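Putative alkaline phosphatase (Pseudomonas fluorescens, PDB 4F19) binds phosphate, or here its analogue arsenate, and probably serves as the solute-binding component of an ABC transporter that imports phosphate. Local coordinates at residues V139-E144 and A185-G190. Numbering follows the deposited sequence. Where two conformers were deposited one is given.
Sequences VVYRSE and AVAATG. With 8AR (hydrogen arsenate), chain B.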
loop_
_atom_site.group_PDB
_atom_site.type_symbol
_atom_site.label_atom_id
_atom_site.label_comp_id
_atom_site.label_asym_id
_atom_site.label_seq_id
_atom_site.Cartn_x
_atom_site.Cartn_y
_atom_site.Cartn_z
ATOM N N VAL A 139 10.282 16.032 -10.465
ATOM C CA VAL A 139 9.740 14.980 -9.615
ATOM C C VAL A 139 8.357 15.400 -9.119
ATOM O O VAL A 139 8.201 16.502 -8.589
ATOM C CB VAL A 139 10.689 14.701 -8.427
ATOM C CG1 VAL A 139 10.039 13.802 -7.396
ATOM C CG2 VAL A 139 11.981 14.106 -8.946
ATOM N N VAL A 140 7.380 14.496 -9.278
ATOM C CA VAL A 140 6.052 14.679 -8.714
ATOM C C VAL A 140 5.957 13.729 -7.495
ATOM O O VAL A 140 6.382 12.582 -7.574
ATOM C CB VAL A 140 4.952 14.373 -9.724
ATOM C CG1 VAL A 140 3.571 14.678 -9.142
ATOM C CG2 VAL A 140 5.163 15.215 -11.007
ATOM N N TYR A 141 5.402 14.227 -6.399
ATOM C CA TYR A 141 5.292 13.440 -5.177
ATOM C C TYR A 141 3.975 13.704 -4.512
ATOM O O TYR A 141 3.262 14.624 -4.841
ATOM C CB TYR A 141 6.474 13.701 -4.226
ATOM C CG TYR A 141 6.449 15.057 -3.623
ATOM C CD1 TYR A 141 5.900 15.277 -2.376
ATOM C CD2 TYR A 141 6.904 16.180 -4.318
ATOM C CE1 TYR A 141 5.802 16.533 -1.795
ATOM C CE2 TYR A 141 6.816 17.436 -3.774
ATOM C CZ TYR A 141 6.250 17.613 -2.516
ATOM O OH TYR A 141 6.137 18.872 -1.994
ATOM N N ARG A 142 3.628 12.832 -3.536
ATOM C CA ARG A 142 2.379 12.962 -2.801
ATOM C C ARG A 142 2.460 13.969 -1.712
ATOM O O ARG A 142 3.296 13.919 -0.830
ATOM C CB ARG A 142 1.968 11.573 -2.248
ATOM C CG ARG A 142 1.553 10.597 -3.303
ATOM C CD ARG A 142 0.166 10.863 -3.852
ATOM N NE ARG A 142 -0.869 10.609 -2.877
ATOM C CZ ARG A 142 -1.300 9.376 -2.557
ATOM N NH1 ARG A 142 -0.887 8.310 -3.236
ATOM N NH2 ARG A 142 -2.146 9.250 -1.530
ATOM N N SER A 143 1.477 14.916 -1.757
ATOM C CA SER A 143 1.365 15.998 -0.810
ATOM C C SER A 143 1.007 15.548 0.584
ATOM O O SER A 143 1.317 16.252 1.584
ATOM C CB SER A 143 0.263 17.020 -1.301
ATOM O OG SER A 143 -0.915 16.519 -1.225
ATOM N N GLU A 144 0.296 14.480 0.702
ATOM C CA GLU A 144 -0.359 14.042 1.937
ATOM C C GLU A 144 0.262 12.769 2.476
ATOM O O GLU A 144 1.227 12.223 1.963
ATOM C CB GLU A 144 -1.874 13.952 1.735
ATOM C CG GLU A 144 -2.447 12.710 1.070
ATOM C CD GLU A 144 -2.222 12.471 -0.407
ATOM O OE1 GLU A 144 -1.183 12.853 -0.984
ATOM O OE2 GLU A 144 -3.136 11.843 -1.029
ATOM N N ALA A 185 10.287 20.324 -7.526
ATOM C CA ALA A 185 9.358 19.207 -7.363
ATOM C C ALA A 185 7.921 19.688 -7.220
ATOM O O ALA A 185 7.682 20.784 -6.664
ATOM C CB ALA A 185 9.785 18.359 -6.144
ATOM N N VAL A 186 6.994 18.904 -7.696
ATOM C CA VAL A 186 5.584 19.251 -7.711
ATOM C C VAL A 186 4.822 18.265 -6.803
ATOM O O VAL A 186 4.938 17.039 -6.959
ATOM C CB VAL A 186 5.040 19.077 -9.194
ATOM C CG1 VAL A 186 3.518 19.235 -9.263
ATOM C CG2 VAL A 186 5.707 20.089 -10.080
ATOM N N ALA A 187 4.028 18.802 -5.904
ATOM C CA ALA A 187 3.183 18.022 -5.016
ATOM C C ALA A 187 1.817 17.825 -5.637
ATOM O O ALA A 187 1.258 18.767 -6.248
ATOM C CB ALA A 187 3.025 18.698 -3.691
ATOM N N ALA A 188 1.198 16.677 -5.433
ATOM C CA ALA A 188 -0.176 16.436 -5.834
ATOM C C ALA A 188 -0.804 15.448 -4.852
ATOM O O ALA A 188 -0.099 14.786 -4.080
ATOM C CB ALA A 188 -0.279 15.953 -7.279
ATOM N N THR A 189 -2.120 15.332 -4.919
ATOM C CA THR A 189 -2.900 14.597 -3.915
ATOM C C THR A 189 -3.599 13.434 -4.541
ATOM O O THR A 189 -4.299 13.572 -5.553
ATOM C CB THR A 189 -3.906 15.600 -3.270
ATOM O OG1 THR A 189 -3.205 16.738 -2.840
ATOM C CG2 THR A 189 -4.717 14.985 -2.193
ATOM N N GLY A 190 -3.473 12.240 -3.913
ATOM C CA GLY A 190 -4.015 11.024 -4.394
ATOM C C GLY A 190 -3.196 10.406 -5.510
ATOM O O GLY A 190 -2.464 11.076 -6.236
HETATM AS AS 8AR B . -2.131 5.790 -0.662
HETATM O O1 8AR B . -2.049 5.924 0.971
HETATM O O2 8AR B . -2.498 4.178 -1.050
HETATM O O3 8AR B . -3.342 6.708 -1.282
HETATM O O4 8AR B . -0.674 6.176 -1.366
#
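Glu144 and Gly190 meet beside the anion site: Gly190 N donates to Glu144 OE2 (2.9 Å) on the syn side of the carboxylate. Arg142 forms a salt bridge to Glu144 with two nitrogens, NE to OE1 and NH2 to OE2 (2.8 Å), the latter from well above the carboxylate plane. At OE2 the arginine and Gly190 arrive from opposite faces of that plane. Arg142 NH2 also donates to arsenate O3 (2.8 Å, 163°), and Arg142 NH1 more weakly to O4; Thr9, Ser33, Ser146 and Thr148 bind the same anion. Bends at chi2 and chi3 (-76° and -68°) fold the arginine back so that Gly190 lies over one guanidinium face. Leading up to this cluster, strands 139-142 and 186-188 pair in parallel, 186-188 at the edge of a four-stranded sheet, as in one lobe of a periplasmic-binding-protein fold, with the anion site beyond the strand ends. Backbone bonds run from Val186 N to Val139 O through Ser143 N to Ala188 O (2.8 Å). On one side of the sheet the Tyr141 ring leans over Ala187, Tyr141 CZ 3.6 Å from Ala187 CB; on the other, Val140 and Val186 pack together. With two nitrogens held by Glu144, the guanidinium is fixed in rotation, its charge probably partly balanced while its edge is still turned to the bound oxyanion.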